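Local structure of oligogalacturonate lyase (Yersinia enterocolitica subsp. enterocolitica, 3PE7) at residues V116-W124 and R169-S180; S261-A269 and Q278-L288. The protein probably cleaves short oligogalacturonates from pectin breakdown by beta-elimination in the cytoplasm, using a manganese ion held in a seven-bladed beta-propeller. One frame throughout, in Å; residues are numbered along the deposited sequence.

Interaction 1: residues V116-W124 and R169-S180; sequences VVYQVPAEW and RLMRVDLKTGES
The guanidinium of R169 lies flat on the indole of W124, the two planes only 6° apart, and this cation-pi stack leads the contact between residues 116-124 and 169-180. CZ of R169 sits 3.6 Å from the centroid of the five-membered ring of W124, whose atoms include NE1 and CE2, while CD of R169 covers the six-membered ring as a CH-pi donor. Because the arginine chain is extended from CG to NE, methylene and guanidinium can lie along one face of the same indole. At the guanidinium edge stands CG of P121, 3.6 Å from NH2 of R169. That nitrogen also makes a salt bridge to E143, so the cation is both stacked and charge-paired.

The ring of Y118 gives a second example. CG2 of V173 lies over its centre, 3.8 Å above the plane, and CG1 of V173 packs on the Y118 CB. Near the ring edge comes the carbonyl oxygen of G178, and CB of S180 approaches CE2 of Y118 obliquely at 3.6 Å. With CG anti to the backbone N (chi1 171°), the ring of Y118 reaches across to the 169-180 segment. Its hydroxyl has two polar partners, E143 and a water in the ring plane, which donates to it and also bonds OG of S180. Another water donates to the carbonyl oxygens of V117 and G178, and CG1 of V117 meets CD2 of L175 at 3.7 Å.

OD1 of D174 accepts from the backbone N of K176 and of T177, an Asx turn and Asx motif in the turn leading to G178. V117 and Y118 form a classic beta bulge opposite L104. Their contacts and the waters join the last strand of one propeller blade to the next; the W124-R169 stack lies inside that second blade, at the start of its first strand.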
loop_
_atom_site.group_PDB
_atom_site.type_symbol
_atom_site.label_atom_id
_atom_site.label_comp_id
_atom_site.label_asym_id
_atom_site.label_seq_id
_atom_site.Cartn_x
_atom_site.Cartn_y
_atom_site.Cartn_z
ATOM N N VAL A 116 11.093 19.872 -4.341
ATOM C CA VAL A 116 11.770 18.687 -3.819
ATOM C C VAL A 116 12.030 18.835 -2.320
ATOM O O VAL A 116 12.736 19.745 -1.874
ATOM C CB VAL A 116 12.995 18.180 -4.693
ATOM C CG1 VAL A 116 13.466 19.197 -5.652
ATOM C CG2 VAL A 116 14.110 17.544 -3.836
ATOM N N VAL A 117 11.405 17.958 -1.544
ATOM C CA VAL A 117 11.483 18.055 -0.095
ATOM C C VAL A 117 12.777 17.425 0.412
ATOM O O VAL A 117 13.420 17.952 1.329
ATOM C CB VAL A 117 10.252 17.401 0.584
ATOM C CG1 VAL A 117 10.438 17.357 2.081
ATOM C CG2 VAL A 117 8.970 18.164 0.221
ATOM N N TYR A 118 13.162 16.298 -0.184
ATOM C CA TYR A 118 14.353 15.568 0.249
ATOM C C TYR A 118 14.894 14.786 -0.932
ATOM O O TYR A 118 14.108 14.249 -1.721
ATOM C CB TYR A 118 14.034 14.606 1.415
ATOM C CG TYR A 118 15.152 13.650 1.801
ATOM C CD1 TYR A 118 15.119 12.307 1.407
ATOM C CD2 TYR A 118 16.238 14.082 2.578
ATOM C CE1 TYR A 118 16.128 11.418 1.761
ATOM C CE2 TYR A 118 17.266 13.189 2.951
ATOM C CZ TYR A 118 17.208 11.857 2.523
ATOM O OH TYR A 118 18.211 10.967 2.882
ATOM N N GLN A 119 16.223 14.736 -1.049
ATOM C CA GLN A 119 16.875 13.903 -2.053
ATOM C C GLN A 119 17.741 12.839 -1.384
ATOM O O GLN A 119 18.607 13.151 -0.553
ATOM C CB GLN A 119 17.724 14.750 -3.003
ATOM C CG GLN A 119 18.441 13.933 -4.064
ATOM C CD GLN A 119 19.135 14.793 -5.087
ATOM O OE1 GLN A 119 20.313 15.099 -4.949
ATOM N NE2 GLN A 119 18.406 15.202 -6.114
ATOM N N VAL A 120 17.519 11.577 -1.749
ATOM C CA VAL A 120 18.368 10.506 -1.266
ATOM C C VAL A 120 19.787 10.821 -1.760
ATOM O O VAL A 120 19.975 11.074 -2.955
ATOM C CB VAL A 120 17.905 9.129 -1.784
ATOM C CG1 VAL A 120 18.833 8.017 -1.289
ATOM C CG2 VAL A 120 16.433 8.854 -1.346
ATOM N N PRO A 121 20.764 10.862 -0.838
ATOM C CA PRO A 121 22.121 11.263 -1.262
ATOM C C PRO A 121 22.805 10.219 -2.158
ATOM O O PRO A 121 22.373 9.066 -2.207
ATOM C CB PRO A 121 22.870 11.509 0.062
ATOM C CG PRO A 121 22.077 10.826 1.122
ATOM C CD PRO A 121 20.659 10.651 0.621
ATOM N N ALA A 122 23.860 10.654 -2.856
ATOM C CA ALA A 122 24.558 9.885 -3.906
ATOM C C ALA A 122 24.942 8.446 -3.592
ATOM O O ALA A 122 24.840 7.573 -4.463
ATOM C CB ALA A 122 25.832 10.649 -4.348
ATOM N N GLU A 123 25.413 8.218 -2.370
ATOM C CA GLU A 123 25.989 6.928 -1.977
ATOM C C GLU A 123 24.939 5.911 -1.543
ATOM O O GLU A 123 25.280 4.820 -1.092
ATOM C CB GLU A 123 26.966 7.133 -0.816
ATOM C CG GLU A 123 28.305 7.768 -1.198
ATOM C CD GLU A 123 29.341 7.656 -0.075
ATOM O OE1 GLU A 123 29.860 8.706 0.367
ATOM O OE2 GLU A 123 29.643 6.514 0.360
ATOM N N TRP A 124 23.672 6.293 -1.674
ATOM C CA TRP A 124 22.543 5.499 -1.202
ATOM C C TRP A 124 21.454 5.428 -2.273
ATOM O O TRP A 124 21.411 6.254 -3.189
ATOM C CB TRP A 124 21.979 6.103 0.094
ATOM C CG TRP A 124 22.989 6.122 1.220
ATOM C CD1 TRP A 124 23.935 7.074 1.448
ATOM C CD2 TRP A 124 23.149 5.138 2.242
ATOM N NE1 TRP A 124 24.683 6.746 2.550
ATOM C CE2 TRP A 124 24.227 5.555 3.056
ATOM C CE3 TRP A 124 22.486 3.946 2.553
ATOM C CZ2 TRP A 124 24.647 4.833 4.171
ATOM C CZ3 TRP A 124 22.913 3.205 3.653
ATOM C CH2 TRP A 124 23.995 3.652 4.452
ATOM N N ARG A 169 19.606 1.610 6.114
ATOM C CA ARG A 169 19.286 2.542 7.175
ATOM C C ARG A 169 17.828 2.995 7.098
ATOM O O ARG A 169 17.290 3.297 6.031
ATOM C CB ARG A 169 20.271 3.725 7.205
ATOM C CG ARG A 169 20.311 4.587 5.964
ATOM C CD ARG A 169 21.507 5.552 6.011
ATOM N NE ARG A 169 21.354 6.609 5.016
ATOM C CZ ARG A 169 22.148 7.663 4.883
ATOM N NH1 ARG A 169 23.215 7.819 5.675
ATOM N NH2 ARG A 169 21.886 8.557 3.938
ATOM N N LEU A 170 17.201 3.013 8.268
ATOM C CA LEU A 170 15.831 3.476 8.420
ATOM C C LEU A 170 15.943 4.969 8.695
ATOM O O LEU A 170 16.486 5.378 9.730
ATOM C CB LEU A 170 15.193 2.744 9.605
ATOM C CG LEU A 170 13.669 2.751 9.750
ATOM C CD1 LEU A 170 13.301 1.861 10.943
ATOM C CD2 LEU A 170 13.127 4.137 9.946
ATOM N N MET A 171 15.466 5.769 7.752
ATOM C CA MET A 171 15.610 7.214 7.801
ATOM C C MET A 171 14.341 7.873 8.273
ATOM O O MET A 171 13.253 7.427 7.960
ATOM C CB MET A 171 15.954 7.779 6.419
ATOM C CG MET A 171 17.284 7.285 5.854
ATOM S SD MET A 171 18.646 7.770 6.920
ATOM C CE MET A 171 18.477 9.555 6.903
ATOM N N ARG A 172 14.479 8.960 9.018
ATOM C CA ARG A 172 13.337 9.829 9.152
ATOM C C ARG A 172 13.665 11.213 8.622
ATOM O O ARG A 172 14.785 11.733 8.825
ATOM C CB ARG A 172 12.743 9.802 10.556
ATOM C CG ARG A 172 13.525 10.491 11.586
ATOM C CD ARG A 172 12.586 10.970 12.692
ATOM N NE ARG A 172 13.196 12.090 13.399
ATOM C CZ ARG A 172 14.007 11.971 14.445
ATOM N NH1 ARG A 172 14.300 10.776 14.943
ATOM N NH2 ARG A 172 14.514 13.062 15.005
ATOM N N VAL A 173 12.703 11.766 7.894
ATOM C CA VAL A 173 12.849 13.024 7.179
ATOM C C VAL A 173 11.843 14.042 7.715
ATOM O O VAL A 173 10.657 13.737 7.862
ATOM C CB VAL A 173 12.662 12.843 5.638
ATOM C CG1 VAL A 173 12.600 14.188 4.914
ATOM C CG2 VAL A 173 13.785 11.982 5.043
ATOM N N ASP A 174 12.339 15.242 8.016
ATOM C CA ASP A 174 11.497 16.366 8.406
ATOM C C ASP A 174 10.977 17.081 7.165
ATOM O O ASP A 174 11.763 17.583 6.342
ATOM C CB ASP A 174 12.317 17.327 9.276
ATOM C CG ASP A 174 11.473 18.417 9.911
ATOM O OD1 ASP A 174 10.768 19.156 9.187
ATOM O OD2 ASP A 174 11.552 18.545 11.157
ATOM N N LEU A 175 9.653 17.131 7.027
ATOM C CA LEU A 175 9.030 17.708 5.836
ATOM C C LEU A 175 9.133 19.235 5.722
ATOM O O LEU A 175 9.042 19.785 4.612
ATOM C CB LEU A 175 7.572 17.259 5.695
ATOM C CG LEU A 175 7.279 15.810 5.279
ATOM C CD1 LEU A 175 5.785 15.575 5.269
ATOM C CD2 LEU A 175 7.889 15.425 3.909
ATOM N N LYS A 176 9.301 19.914 6.856
ATOM C CA LYS A 176 9.428 21.372 6.857
ATOM C C LYS A 176 10.863 21.828 6.572
ATOM O O LYS A 176 11.088 22.768 5.807
ATOM C CB LYS A 176 8.943 21.975 8.183
ATOM C CG LYS A 176 7.456 22.357 8.209
ATOM C CD LYS A 176 6.633 21.436 9.110
ATOM C CE LYS A 176 6.713 21.852 10.581
ATOM N NZ LYS A 176 6.515 20.680 11.494
ATOM N N THR A 177 11.823 21.146 7.182
ATOM C CA THR A 177 13.230 21.552 7.105
ATOM C C THR A 177 13.987 20.775 6.031
ATOM O O THR A 177 14.918 21.294 5.411
ATOM C CB THR A 177 13.943 21.378 8.454
ATOM O OG1 THR A 177 14.017 19.985 8.778
ATOM C CG2 THR A 177 13.200 22.114 9.564
ATOM N N GLY A 178 13.585 19.529 5.807
ATOM C CA GLY A 178 14.274 18.676 4.861
ATOM C C GLY A 178 15.449 17.972 5.503
ATOM O O GLY A 178 16.185 17.248 4.829
ATOM N N GLU A 179 15.620 18.171 6.811
ATOM C CA GLU A 179 16.672 17.492 7.556
ATOM C C GLU A 179 16.338 16.012 7.702
ATOM O O GLU A 179 15.163 15.636 7.805
ATOM C CB GLU A 179 16.865 18.113 8.937
ATOM C CG GLU A 179 17.353 19.574 8.917
ATOM C CD GLU A 179 17.582 20.134 10.318
ATOM O OE1 GLU A 179 17.717 19.331 11.274
ATOM O OE2 GLU A 179 17.635 21.378 10.464
ATOM N N SER A 180 17.379 15.187 7.709
ATOM C CA SER A 180 17.232 13.740 7.851
ATOM C C SER A 180 18.004 13.186 9.054
ATOM O O SER A 180 19.064 13.725 9.424
ATOM C CB SER A 180 17.683 13.046 6.568
ATOM O OG SER A 180 19.047 13.336 6.313
HETATM O O HOH W 1 16.084 17.941 2.110
HETATM O O HOH W 2 20.176 12.006 4.299
#

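Interaction 2: residues S261-A269 and Q278-L288; sequences SPDRFIYSA and QLTSMPACSHL. With MN (manganese (II) ion), chain B.
An antiparallel beta-hairpin with a classic bulge, the outer pair of strands in one propeller blade, brings residues 261-269 against 278-288; the chain then turns inward to the manganese site. At the bulge L279 and T280 both face I266. The backbone N of L279 bonds to the carbonyl oxygen of I266 at 2.7 Å, in the carbonyl plane, whereas T280 N makes only a weak bond to that same oxygen. In return, I266 N donates to the backbone O of T280 at 2.8 Å.

I266 is the apolar hub. Its CG1 touches SD of M282 at 3.7 Å and CD2 of L288 at 3.9 Å, and its CD1 lies beside CG2 of T280, the two side chains pointing the same way. In M282, CG between the backbone N and the carbonyl carbon (chi1 65°) and a straight chi2 bring SD to I266. V253 of the adjoining strand and M297 of the next blade also touch I266.

On the other face Q278 lies between two rings. Its CB stands over the face of Y267, 3.8 Å from the ring centroid, and its amide lies over a face of F265, the two planes 25° apart, with OE1 of Q278 offset toward the rim. The Q278 chain leaves the strand trans at chi1 (-176°) and stays extended, which carries the amide past Y267 to F265. CE1 of F265 also meets CB of S281 at 3.7 Å.

At the open end of the hairpin, a water accepts from NE of R264 and donates to O of C285. H287 then coordinates manganese through NE2 at 2.1 Å, with Q350, H353 and H355 as further protein ligands. The hydrogen bond from its ND1 to D300 should fix the rotation of the imidazole and, by pulling on that N-H, probably make NE2 a stronger donor to the metal.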
loop_
_atom_site.group_PDB
_atom_site.type_symbol
_atom_site.label_atom_id
_atom_site.label_comp_id
_atom_site.label_asym_id
_atom_site.label_seq_id
_atom_site.Cartn_x
_atom_site.Cartn_y
_atom_site.Cartn_z
ATOM N N SER A 261 0.175 -26.718 6.598
ATOM C CA SER A 261 -1.256 -26.440 6.488
ATOM C C SER A 261 -1.465 -25.211 5.599
ATOM O O SER A 261 -0.684 -24.261 5.670
ATOM C CB SER A 261 -1.856 -26.178 7.876
ATOM O OG SER A 261 -3.182 -25.669 7.779
ATOM N N PRO A 262 -2.528 -25.208 4.776
ATOM C CA PRO A 262 -2.768 -24.084 3.878
ATOM C C PRO A 262 -3.522 -22.927 4.550
ATOM O O PRO A 262 -3.611 -21.828 3.979
ATOM C CB PRO A 262 -3.627 -24.709 2.780
ATOM C CG PRO A 262 -4.424 -25.757 3.498
ATOM C CD PRO A 262 -3.559 -26.263 4.624
ATOM N N ASP A 263 -4.017 -23.169 5.753
ATOM C CA ASP A 263 -4.919 -22.230 6.440
ATOM C C ASP A 263 -4.192 -20.958 6.843
ATOM O O ASP A 263 -3.065 -21.005 7.331
ATOM C CB ASP A 263 -5.561 -22.876 7.669
ATOM C CG ASP A 263 -6.537 -23.976 7.305
ATOM O OD1 ASP A 263 -7.018 -23.989 6.144
ATOM O OD2 ASP A 263 -6.820 -24.815 8.190
ATOM N N ARG A 264 -4.841 -19.831 6.590
ATOM C CA ARG A 264 -4.318 -18.522 6.948
ATOM C C ARG A 264 -5.179 -17.928 8.038
ATOM O O ARG A 264 -6.384 -18.172 8.070
ATOM C CB ARG A 264 -4.374 -17.597 5.724
ATOM C CG ARG A 264 -3.060 -17.433 4.969
ATOM C CD ARG A 264 -2.650 -18.666 4.232
ATOM N NE ARG A 264 -1.550 -18.377 3.298
ATOM C CZ ARG A 264 -0.730 -19.307 2.806
ATOM N NH1 ARG A 264 0.240 -18.965 1.967
ATOM N NH2 ARG A 264 -0.873 -20.580 3.152
ATOM N N PHE A 265 -4.561 -17.115 8.901
ATOM C CA PHE A 265 -5.253 -16.484 10.030
ATOM C C PHE A 265 -4.894 -15.009 10.164
ATOM O O PHE A 265 -3.733 -14.634 9.998
ATOM C CB PHE A 265 -4.915 -17.215 11.337
ATOM C CG PHE A 265 -5.409 -18.630 11.369
ATOM C CD1 PHE A 265 -6.681 -18.917 11.840
ATOM C CD2 PHE A 265 -4.611 -19.675 10.888
ATOM C CE1 PHE A 265 -7.157 -20.236 11.835
ATOM C CE2 PHE A 265 -5.078 -20.989 10.899
ATOM C CZ PHE A 265 -6.347 -21.259 11.373
ATOM N N ILE A 266 -5.902 -14.183 10.434
ATOM C CA ILE A 266 -5.670 -12.772 10.784
ATOM C C ILE A 266 -5.383 -12.656 12.280
ATOM O O ILE A 266 -6.127 -13.218 13.108
ATOM C CB ILE A 266 -6.881 -11.862 10.429
ATOM C CG1 ILE A 266 -7.259 -11.999 8.948
ATOM C CG2 ILE A 266 -6.601 -10.421 10.791
ATOM C CD1 ILE A 266 -8.579 -11.291 8.588
ATOM N N TYR A 267 -4.308 -11.941 12.609
ATOM C CA TYR A 267 -3.881 -11.714 13.990
ATOM C C TYR A 267 -3.798 -10.223 14.249
ATOM O O TYR A 267 -3.651 -9.423 13.320
ATOM C CB TYR A 267 -2.485 -12.300 14.216
ATOM C CG TYR A 267 -2.452 -13.749 14.651
ATOM C CD1 TYR A 267 -2.148 -14.098 15.968
ATOM C CD2 TYR A 267 -2.736 -14.771 13.749
ATOM C CE1 TYR A 267 -2.109 -15.441 16.370
ATOM C CE2 TYR A 267 -2.699 -16.114 14.149
ATOM C CZ TYR A 267 -2.389 -16.430 15.453
ATOM O OH TYR A 267 -2.371 -17.756 15.839
ATOM N N SER A 268 -3.902 -9.848 15.519
ATOM C CA SER A 268 -3.722 -8.468 15.934
ATOM C C SER A 268 -2.663 -8.462 17.018
ATOM O O SER A 268 -2.601 -9.411 17.810
ATOM C CB SER A 268 -5.036 -7.955 16.523
ATOM O OG SER A 268 -5.063 -6.552 16.451
ATOM N N ALA A 269 -1.834 -7.420 17.056
ATOM C CA ALA A 269 -0.889 -7.235 18.162
ATOM C C ALA A 269 -1.123 -5.871 18.786
ATOM O O ALA A 269 -1.211 -4.887 18.067
ATOM C CB ALA A 269 0.534 -7.314 17.658
ATOM N N GLN A 278 -5.202 -14.210 17.826
ATOM C CA GLN A 278 -5.801 -14.722 16.599
ATOM C C GLN A 278 -7.244 -14.239 16.504
ATOM O O GLN A 278 -8.058 -14.482 17.408
ATOM C CB GLN A 278 -5.756 -16.253 16.580
ATOM C CG GLN A 278 -6.277 -16.860 15.301
ATOM C CD GLN A 278 -6.231 -18.378 15.318
ATOM O OE1 GLN A 278 -5.162 -18.977 15.358
ATOM N NE2 GLN A 278 -7.390 -18.997 15.268
ATOM N N LEU A 279 -7.565 -13.559 15.415
ATOM C CA LEU A 279 -8.898 -12.991 15.256
ATOM C C LEU A 279 -9.837 -13.918 14.494
ATOM O O LEU A 279 -10.971 -14.151 14.929
ATOM C CB LEU A 279 -8.820 -11.606 14.595
ATOM C CG LEU A 279 -7.922 -10.578 15.288
ATOM C CD1 LEU A 279 -7.950 -9.251 14.527
ATOM C CD2 LEU A 279 -8.323 -10.379 16.769
ATOM N N THR A 280 -9.367 -14.439 13.358
ATOM C CA THR A 280 -10.216 -15.258 12.478
ATOM C C THR A 280 -9.382 -15.957 11.412
ATOM O O THR A 280 -8.238 -15.583 11.151
ATOM C CB THR A 280 -11.348 -14.424 11.807
ATOM O OG1 THR A 280 -12.230 -15.306 11.098
ATOM C CG2 THR A 280 -10.781 -13.369 10.822
ATOM N N SER A 281 -9.953 -16.998 10.809
ATOM C CA SER A 281 -9.322 -17.653 9.680
ATOM C C SER A 281 -9.704 -16.845 8.439
ATOM O O SER A 281 -10.653 -16.057 8.479
ATOM C CB SER A 281 -9.821 -19.095 9.567
ATOM O OG SER A 281 -11.227 -19.099 9.419
ATOM N N MET A 282 -8.959 -17.006 7.347
ATOM C CA MET A 282 -9.281 -16.313 6.101
ATOM C C MET A 282 -8.872 -17.182 4.904
ATOM O O MET A 282 -7.986 -18.026 5.037
ATOM C CB MET A 282 -8.537 -14.969 6.040
ATOM C CG MET A 282 -7.033 -15.126 5.986
ATOM S SD MET A 282 -6.098 -13.590 5.861
ATOM C CE MET A 282 -6.865 -12.730 4.489
ATOM N N PRO A 283 -9.500 -16.969 3.737
ATOM C CA PRO A 283 -8.938 -17.560 2.532
ATOM C C PRO A 283 -7.589 -16.923 2.226
ATOM O O PRO A 283 -7.308 -15.796 2.669
ATOM C CB PRO A 283 -9.934 -17.174 1.422
ATOM C CG PRO A 283 -11.043 -16.495 2.059
ATOM C CD PRO A 283 -10.625 -16.067 3.437
ATOM N N ALA A 284 -6.761 -17.634 1.473
ATOM C CA ALA A 284 -5.455 -17.109 1.067
ATOM C C ALA A 284 -5.654 -15.864 0.213
ATOM O O ALA A 284 -6.240 -15.941 -0.869
ATOM C CB ALA A 284 -4.685 -18.158 0.284
ATOM N N CYS A 285 -5.167 -14.732 0.720
ATOM C CA CYS A 285 -5.223 -13.459 0.010
ATOM C C CYS A 285 -3.826 -12.866 -0.141
ATOM O O CYS A 285 -2.914 -13.215 0.607
ATOM C CB CYS A 285 -6.124 -12.479 0.772
ATOM S SG CYS A 285 -7.879 -12.901 0.757
ATOM N N SER A 286 -3.663 -11.963 -1.102
ATOM C CA SER A 286 -2.348 -11.414 -1.418
ATOM C C SER A 286 -2.026 -10.167 -0.610
ATOM O O SER A 286 -0.875 -9.791 -0.503
ATOM C CB SER A 286 -2.257 -11.131 -2.920
ATOM O OG SER A 286 -2.172 -12.375 -3.628
ATOM N N HIS A 287 -3.070 -9.541 -0.078
ATOM C CA HIS A 287 -2.971 -8.314 0.719
ATOM C C HIS A 287 -4.104 -8.312 1.739
ATOM O O HIS A 287 -5.064 -9.090 1.626
ATOM C CB HIS A 287 -3.083 -7.080 -0.174
ATOM C CG HIS A 287 -2.156 -7.108 -1.342
ATOM N ND1 HIS A 287 -2.517 -7.644 -2.564
ATOM C CD2 HIS A 287 -0.872 -6.704 -1.469
ATOM C CE1 HIS A 287 -1.493 -7.547 -3.396
ATOM N NE2 HIS A 287 -0.485 -6.979 -2.757
ATOM N N LEU A 288 -3.953 -7.467 2.759
ATOM C CA LEU A 288 -5.012 -7.244 3.741
ATOM C C LEU A 288 -5.047 -5.766 4.126
ATOM O O LEU A 288 -3.996 -5.114 4.257
ATOM C CB LEU A 288 -4.768 -8.117 4.977
ATOM C CG LEU A 288 -5.888 -8.224 6.020
ATOM C CD1 LEU A 288 -7.191 -8.801 5.407
ATOM C CD2 LEU A 288 -5.407 -9.087 7.181
HETATM MN MN MN B . 0.935 -5.882 -3.919
HETATM O O HOH W 3 -1.777 -15.603 2.260
#

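Interactions 1 and 2 illustrate two kinds of joint in one beta-propeller: interaction 1 bridges neighbouring blades through V117 and Y118, and its indole-guanidinium stack belongs to the second of them, whereas interaction 2 lies mainly within a blade and continues into the first strand of the next. Their centres are 35 Å apart, on opposite sides of the chain's centre, and their nearest atoms about 17 Å apart, so they do not touch. Interaction 2 alone includes a metal ligand, and the side chain of its S268 lies about 10 Å from a calcium ion. Residues 116-124 and 169-180 lie away from the metal sites, their centre about 21 Å from that of the chain.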